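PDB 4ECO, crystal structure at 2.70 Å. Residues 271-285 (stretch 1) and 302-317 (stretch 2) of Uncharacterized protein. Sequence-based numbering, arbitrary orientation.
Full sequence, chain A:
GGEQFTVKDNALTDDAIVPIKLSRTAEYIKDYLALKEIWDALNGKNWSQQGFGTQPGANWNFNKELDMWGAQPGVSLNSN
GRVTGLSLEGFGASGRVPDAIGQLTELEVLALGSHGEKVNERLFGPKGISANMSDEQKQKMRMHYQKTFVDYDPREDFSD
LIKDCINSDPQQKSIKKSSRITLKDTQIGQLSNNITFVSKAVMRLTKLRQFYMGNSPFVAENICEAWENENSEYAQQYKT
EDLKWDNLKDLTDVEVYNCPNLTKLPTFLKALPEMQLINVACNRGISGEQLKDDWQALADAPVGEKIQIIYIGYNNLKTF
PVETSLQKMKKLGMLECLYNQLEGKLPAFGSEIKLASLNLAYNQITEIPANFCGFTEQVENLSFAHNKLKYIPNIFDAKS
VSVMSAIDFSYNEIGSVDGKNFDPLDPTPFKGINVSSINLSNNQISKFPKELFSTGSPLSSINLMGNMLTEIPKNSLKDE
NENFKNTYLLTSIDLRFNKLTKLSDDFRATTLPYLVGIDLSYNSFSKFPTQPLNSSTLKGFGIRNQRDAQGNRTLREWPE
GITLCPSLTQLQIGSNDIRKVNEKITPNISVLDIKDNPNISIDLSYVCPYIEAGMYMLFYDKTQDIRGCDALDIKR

Stretch 1 271-285: ALPEMQLINVACNRG
Stretch 2, residues 302-317: PVGEKIQIIYIGYNNL

The two stretches run side by side in the same direction, each contributing a short strand, 277-279 and 309-311, whose axes lie 3° from parallel and approach to 4.9 Å. The register pairs Leu277 with Ile309, Ile278 with Ile310 and Asn279 with Tyr311 (CA-CA 4.6, 5.2 and 4.5 Å), and 1268 Å² is buried in total.

Ahead of the strands, residues 302-305 have helical phi/psi, and Leu272 O lies 3.2 Å from Val303 CB. Glu274 (chi1 and chi2 m) points away at CB but bends back, so that OE1 forms a long salt bridge with Lys306 NZ at 3.8 Å. Selenomethionine 275 (Met275; t, t, p) packs its CB 3.7 Å from Val303 CG2 and its CE 4.0 Å from Ile307 CD1.

Gln276, at phi/psi -114/-48, departs from extended geometry, and its carbonyl serves two successive amides: Gln308 N donates to Gln276 O at 2.7 Å and Ile309 N to the same atom at 3.0 Å. Its side chain (m, t) reaches water 1, with NE2 donating at 2.8 Å; that water in turn donates to Lys306 O at 2.9 Å.

The Ile309 N bond opens the parallel ladder, which continues as Ile278 N donates to Ile309 O (3.0 Å), Tyr311 N to Ile278 O (3.0 Å), and Val280 N to Tyr311 O (2.9 Å), so Ile278 uses both its amide and its carbonyl across the pair. Leu277 (t, t) shares a face with Ile309 (m, t), Asn279 and Tyr311 (m, chi2 -68°); its CD1 sits 3.9 Å from Ile309 CD1 and 4.0 Å from Tyr311 CE2, at the edge of that ring. On the other face, Ile278 (t, t) brings CG2 to 4.0 Å from Ile310 CG1.

After the strands, Val280 turns to -126/34 and places CG2 3.8 Å from Ile312 CD1. Asn315 (chi1 -84°, chi2 -53°) folds its amide back into the turn: ND2 donates to Val280 O at 3.1 Å and to Ile312 O at 2.8 Å, so one side-chain amide links stretch 1 to the turn in stretch 2. Cys282 and Tyr314 both adopt positive phi (67/23 and 55/51). Cys282 N donates to Gly313 O at 3.2 Å, and its SG lies 3.7 Å from Tyr314 CB, oblique to the ring. Asn283 N then makes a weak hydrogen bond to Asn315 OD1 at 3.0 Å.

Arg284 extends from an off-well chi1 of -95° through t, t, with Tyr314 CD1 over one guanidinium face. The contact closes where Asn316 ND2 donates to Arg284 O at 2.8 Å.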

# COMPACT_ATOMS: atom_id res chain seq x y z
N ALA A 271 8.87 21.38 -16.41
CA ALA A 271 9.46 21.67 -17.71
C ALA A 271 9.58 20.41 -18.60
O ALA A 271 9.89 20.55 -19.78
CB ALA A 271 10.83 22.31 -17.53
N LEU A 272 9.33 19.20 -18.07
CA LEU A 272 9.46 17.95 -18.83
C LEU A 272 8.25 17.71 -19.75
O LEU A 272 7.11 18.03 -19.39
CB LEU A 272 9.66 16.73 -17.90
CG LEU A 272 10.97 16.69 -17.07
CD1 LEU A 272 10.93 15.57 -16.07
CD2 LEU A 272 12.23 16.56 -17.95
N PRO A 273 8.46 17.16 -20.97
CA PRO A 273 7.31 16.97 -21.88
C PRO A 273 6.56 15.63 -21.74
O PRO A 273 5.38 15.58 -22.09
CB PRO A 273 7.97 17.05 -23.27
CG PRO A 273 9.39 16.59 -23.06
CD PRO A 273 9.74 16.76 -21.61
N GLU A 274 7.24 14.54 -21.27
CA GLU A 274 6.62 13.22 -21.30
C GLU A 274 6.71 12.41 -20.00
O GLU A 274 6.53 11.18 -20.05
CB GLU A 274 7.28 12.40 -22.44
CG GLU A 274 6.99 12.91 -23.85
CD GLU A 274 5.56 12.75 -24.35
OE1 GLU A 274 4.82 11.90 -23.80
OE2 GLU A 274 5.21 13.46 -25.32
N MSE A 275 6.91 13.07 -18.84
CA MSE A 275 7.02 12.35 -17.54
C MSE A 275 5.69 11.63 -17.22
O MSE A 275 4.63 12.23 -17.38
CB MSE A 275 7.41 13.33 -16.41
CG MSE A 275 7.54 12.67 -15.04
SE MSE A 275 8.14 13.92 -13.69
CE MSE A 275 6.77 15.22 -13.78
N GLN A 276 5.77 10.35 -16.82
CA GLN A 276 4.61 9.49 -16.52
C GLN A 276 4.57 9.13 -15.04
O GLN A 276 3.53 9.26 -14.41
CB GLN A 276 4.61 8.21 -17.37
CG GLN A 276 4.54 8.48 -18.87
CD GLN A 276 4.43 7.26 -19.73
OE1 GLN A 276 5.17 6.28 -19.58
NE2 GLN A 276 3.58 7.33 -20.73
N LEU A 277 5.70 8.68 -14.49
CA LEU A 277 5.81 8.35 -13.06
C LEU A 277 6.56 9.48 -12.33
O LEU A 277 7.62 9.95 -12.80
CB LEU A 277 6.52 6.98 -12.87
CG LEU A 277 6.73 6.45 -11.43
CD1 LEU A 277 6.79 4.93 -11.42
CD2 LEU A 277 8.00 7.05 -10.77
N ILE A 278 6.03 9.91 -11.18
CA ILE A 278 6.68 10.92 -10.37
C ILE A 278 6.63 10.46 -8.91
O ILE A 278 5.55 10.30 -8.35
CB ILE A 278 6.17 12.37 -10.55
CG1 ILE A 278 7.01 13.34 -9.68
CG2 ILE A 278 4.65 12.51 -10.33
CD1 ILE A 278 6.84 14.77 -9.94
N ASN A 279 7.79 10.23 -8.31
CA ASN A 279 7.89 9.86 -6.91
C ASN A 279 8.52 11.04 -6.16
O ASN A 279 9.70 11.34 -6.35
CB ASN A 279 8.70 8.56 -6.76
CG ASN A 279 8.63 7.93 -5.39
OD1 ASN A 279 8.60 8.60 -4.35
ND2 ASN A 279 8.58 6.61 -5.36
N VAL A 280 7.72 11.73 -5.36
CA VAL A 280 8.18 12.89 -4.59
C VAL A 280 7.83 12.66 -3.11
O VAL A 280 7.54 13.61 -2.37
CB VAL A 280 7.63 14.26 -5.13
CG1 VAL A 280 8.37 14.68 -6.41
CG2 VAL A 280 6.11 14.22 -5.35
N ALA A 281 7.91 11.39 -2.69
CA ALA A 281 7.62 10.99 -1.31
C ALA A 281 8.76 11.40 -0.35
O ALA A 281 9.91 11.55 -0.78
CB ALA A 281 7.38 9.50 -1.25
N CYS A 282 8.43 11.58 0.95
CA CYS A 282 9.32 11.89 2.08
C CYS A 282 9.95 13.26 2.00
O CYS A 282 10.97 13.45 2.68
CB CYS A 282 10.41 10.84 2.29
SG CYS A 282 9.82 9.19 2.71
N ASN A 283 9.38 14.21 1.27
CA ASN A 283 9.99 15.55 1.25
C ASN A 283 9.24 16.44 2.26
O ASN A 283 8.48 17.34 1.88
CB ASN A 283 9.99 16.10 -0.14
CG ASN A 283 10.81 15.29 -1.10
OD1 ASN A 283 11.98 14.96 -0.83
ND2 ASN A 283 10.23 14.97 -2.25
N ARG A 284 9.44 16.14 3.56
CA ARG A 284 8.76 16.80 4.66
C ARG A 284 9.36 18.13 5.03
O ARG A 284 8.79 18.82 5.88
CB ARG A 284 8.69 15.91 5.87
CG ARG A 284 7.36 15.18 5.88
CD ARG A 284 7.27 14.15 6.97
NE ARG A 284 5.97 13.50 6.89
CZ ARG A 284 5.59 12.47 7.63
NH1 ARG A 284 6.42 11.95 8.53
NH2 ARG A 284 4.38 11.94 7.46
N GLY A 285 10.41 18.56 4.32
CA GLY A 285 10.96 19.90 4.47
C GLY A 285 10.08 20.90 3.74
O GLY A 285 10.12 22.11 4.03
N PRO A 302 2.08 21.26 -19.50
CA PRO A 302 1.70 20.23 -20.49
C PRO A 302 1.93 18.80 -20.01
O PRO A 302 1.22 17.90 -20.49
CB PRO A 302 2.61 20.54 -21.69
CG PRO A 302 2.89 22.01 -21.56
CD PRO A 302 3.04 22.23 -20.08
N VAL A 303 2.88 18.59 -19.05
CA VAL A 303 3.24 17.31 -18.44
C VAL A 303 2.06 16.75 -17.59
O VAL A 303 1.97 15.52 -17.43
CB VAL A 303 4.55 17.42 -17.61
CG1 VAL A 303 4.38 18.25 -16.33
CG2 VAL A 303 5.15 16.06 -17.30
N GLY A 304 1.17 17.63 -17.10
CA GLY A 304 -0.00 17.26 -16.30
C GLY A 304 -0.87 16.23 -16.99
O GLY A 304 -1.30 15.24 -16.39
N GLU A 305 -1.06 16.46 -18.30
CA GLU A 305 -1.79 15.58 -19.20
C GLU A 305 -1.11 14.22 -19.42
O GLU A 305 -1.75 13.31 -19.96
CB GLU A 305 -1.90 16.25 -20.57
CG GLU A 305 -2.69 17.53 -20.64
CD GLU A 305 -2.84 18.00 -22.07
OE1 GLU A 305 -2.90 17.14 -22.99
OE2 GLU A 305 -2.92 19.23 -22.28
N LYS A 306 0.20 14.10 -19.05
CA LYS A 306 0.98 12.89 -19.32
C LYS A 306 1.19 11.99 -18.10
O LYS A 306 1.32 10.78 -18.28
CB LYS A 306 2.37 13.24 -19.92
CG LYS A 306 2.35 13.99 -21.26
CD LYS A 306 1.88 13.14 -22.43
CE LYS A 306 1.85 13.91 -23.72
NZ LYS A 306 1.35 13.08 -24.86
N ILE A 307 1.24 12.57 -16.87
CA ILE A 307 1.51 11.85 -15.61
C ILE A 307 0.47 10.75 -15.41
O ILE A 307 -0.72 10.97 -15.62
CB ILE A 307 1.56 12.86 -14.43
CG1 ILE A 307 2.79 13.81 -14.59
CG2 ILE A 307 1.62 12.13 -13.09
CD1 ILE A 307 2.79 15.10 -13.80
N GLN A 308 0.94 9.56 -15.04
CA GLN A 308 0.12 8.36 -14.84
C GLN A 308 0.20 7.83 -13.41
O GLN A 308 -0.75 7.19 -12.97
CB GLN A 308 0.57 7.26 -15.83
CG GLN A 308 0.22 7.56 -17.28
CD GLN A 308 0.72 6.56 -18.30
OE1 GLN A 308 1.70 5.84 -18.11
NE2 GLN A 308 0.12 6.58 -19.49
N ILE A 309 1.35 8.04 -12.72
CA ILE A 309 1.61 7.54 -11.35
C ILE A 309 2.16 8.66 -10.49
O ILE A 309 3.12 9.31 -10.89
CB ILE A 309 2.58 6.31 -11.36
CG1 ILE A 309 2.15 5.24 -12.39
CG2 ILE A 309 2.74 5.72 -9.95
CD1 ILE A 309 3.25 4.31 -12.83
N ILE A 310 1.58 8.86 -9.31
CA ILE A 310 2.03 9.85 -8.33
C ILE A 310 2.27 9.15 -6.98
O ILE A 310 1.34 8.59 -6.39
CB ILE A 310 1.03 11.05 -8.17
CG1 ILE A 310 0.81 11.81 -9.50
CG2 ILE A 310 1.51 12.00 -7.07
CD1 ILE A 310 -0.20 12.96 -9.49
N TYR A 311 3.51 9.19 -6.50
CA TYR A 311 3.86 8.71 -5.16
C TYR A 311 4.13 9.98 -4.36
O TYR A 311 5.14 10.65 -4.62
CB TYR A 311 5.05 7.72 -5.16
CG TYR A 311 4.84 6.41 -5.88
CD1 TYR A 311 3.94 5.46 -5.39
CD2 TYR A 311 5.58 6.08 -7.02
CE1 TYR A 311 3.75 4.24 -6.05
CE2 TYR A 311 5.42 4.86 -7.65
CZ TYR A 311 4.50 3.94 -7.17
OH TYR A 311 4.35 2.71 -7.78
N ILE A 312 3.18 10.40 -3.49
CA ILE A 312 3.37 11.66 -2.77
C ILE A 312 3.13 11.46 -1.24
O ILE A 312 2.90 12.43 -0.50
CB ILE A 312 2.51 12.80 -3.41
CG1 ILE A 312 2.93 14.20 -2.92
CG2 ILE A 312 0.99 12.55 -3.32
CD1 ILE A 312 2.79 15.32 -3.92
N GLY A 313 3.28 10.21 -0.78
CA GLY A 313 3.16 9.87 0.64
C GLY A 313 4.28 10.44 1.49
O GLY A 313 5.29 10.92 0.95
N TYR A 314 4.12 10.39 2.83
CA TYR A 314 5.10 10.90 3.82
C TYR A 314 5.42 12.40 3.53
O TYR A 314 6.58 12.81 3.46
CB TYR A 314 6.37 10.06 3.85
CG TYR A 314 6.16 8.63 4.32
CD1 TYR A 314 6.20 8.30 5.67
CD2 TYR A 314 6.00 7.60 3.40
CE1 TYR A 314 6.03 6.99 6.10
CE2 TYR A 314 5.81 6.28 3.82
CZ TYR A 314 5.85 5.98 5.17
OH TYR A 314 5.70 4.69 5.60
N ASN A 315 4.39 13.21 3.40
CA ASN A 315 4.55 14.62 3.11
C ASN A 315 3.64 15.43 4.03
O ASN A 315 3.07 14.86 4.97
CB ASN A 315 4.27 14.88 1.62
CG ASN A 315 5.47 14.63 0.74
OD1 ASN A 315 6.57 15.15 0.97
ND2 ASN A 315 5.27 13.90 -0.34
N ASN A 316 3.54 16.76 3.80
CA ASN A 316 2.78 17.63 4.68
C ASN A 316 1.50 18.21 4.04
O ASN A 316 0.93 19.16 4.62
CB ASN A 316 3.67 18.78 5.12
CG ASN A 316 4.92 18.37 5.84
OD1 ASN A 316 4.92 17.60 6.83
ND2 ASN A 316 6.03 18.89 5.36
N LEU A 317 1.01 17.64 2.90
CA LEU A 317 -0.18 18.13 2.20
C LEU A 317 -1.39 18.28 3.12
O LEU A 317 -1.73 17.31 3.81
CB LEU A 317 -0.58 17.20 1.06
CG LEU A 317 0.32 17.09 -0.14
CD1 LEU A 317 -0.08 15.87 -0.99
CD2 LEU A 317 0.29 18.38 -0.96
O HOH W 1 2.36 9.87 -20.87
O HOH W 2 5.64 17.73 2.13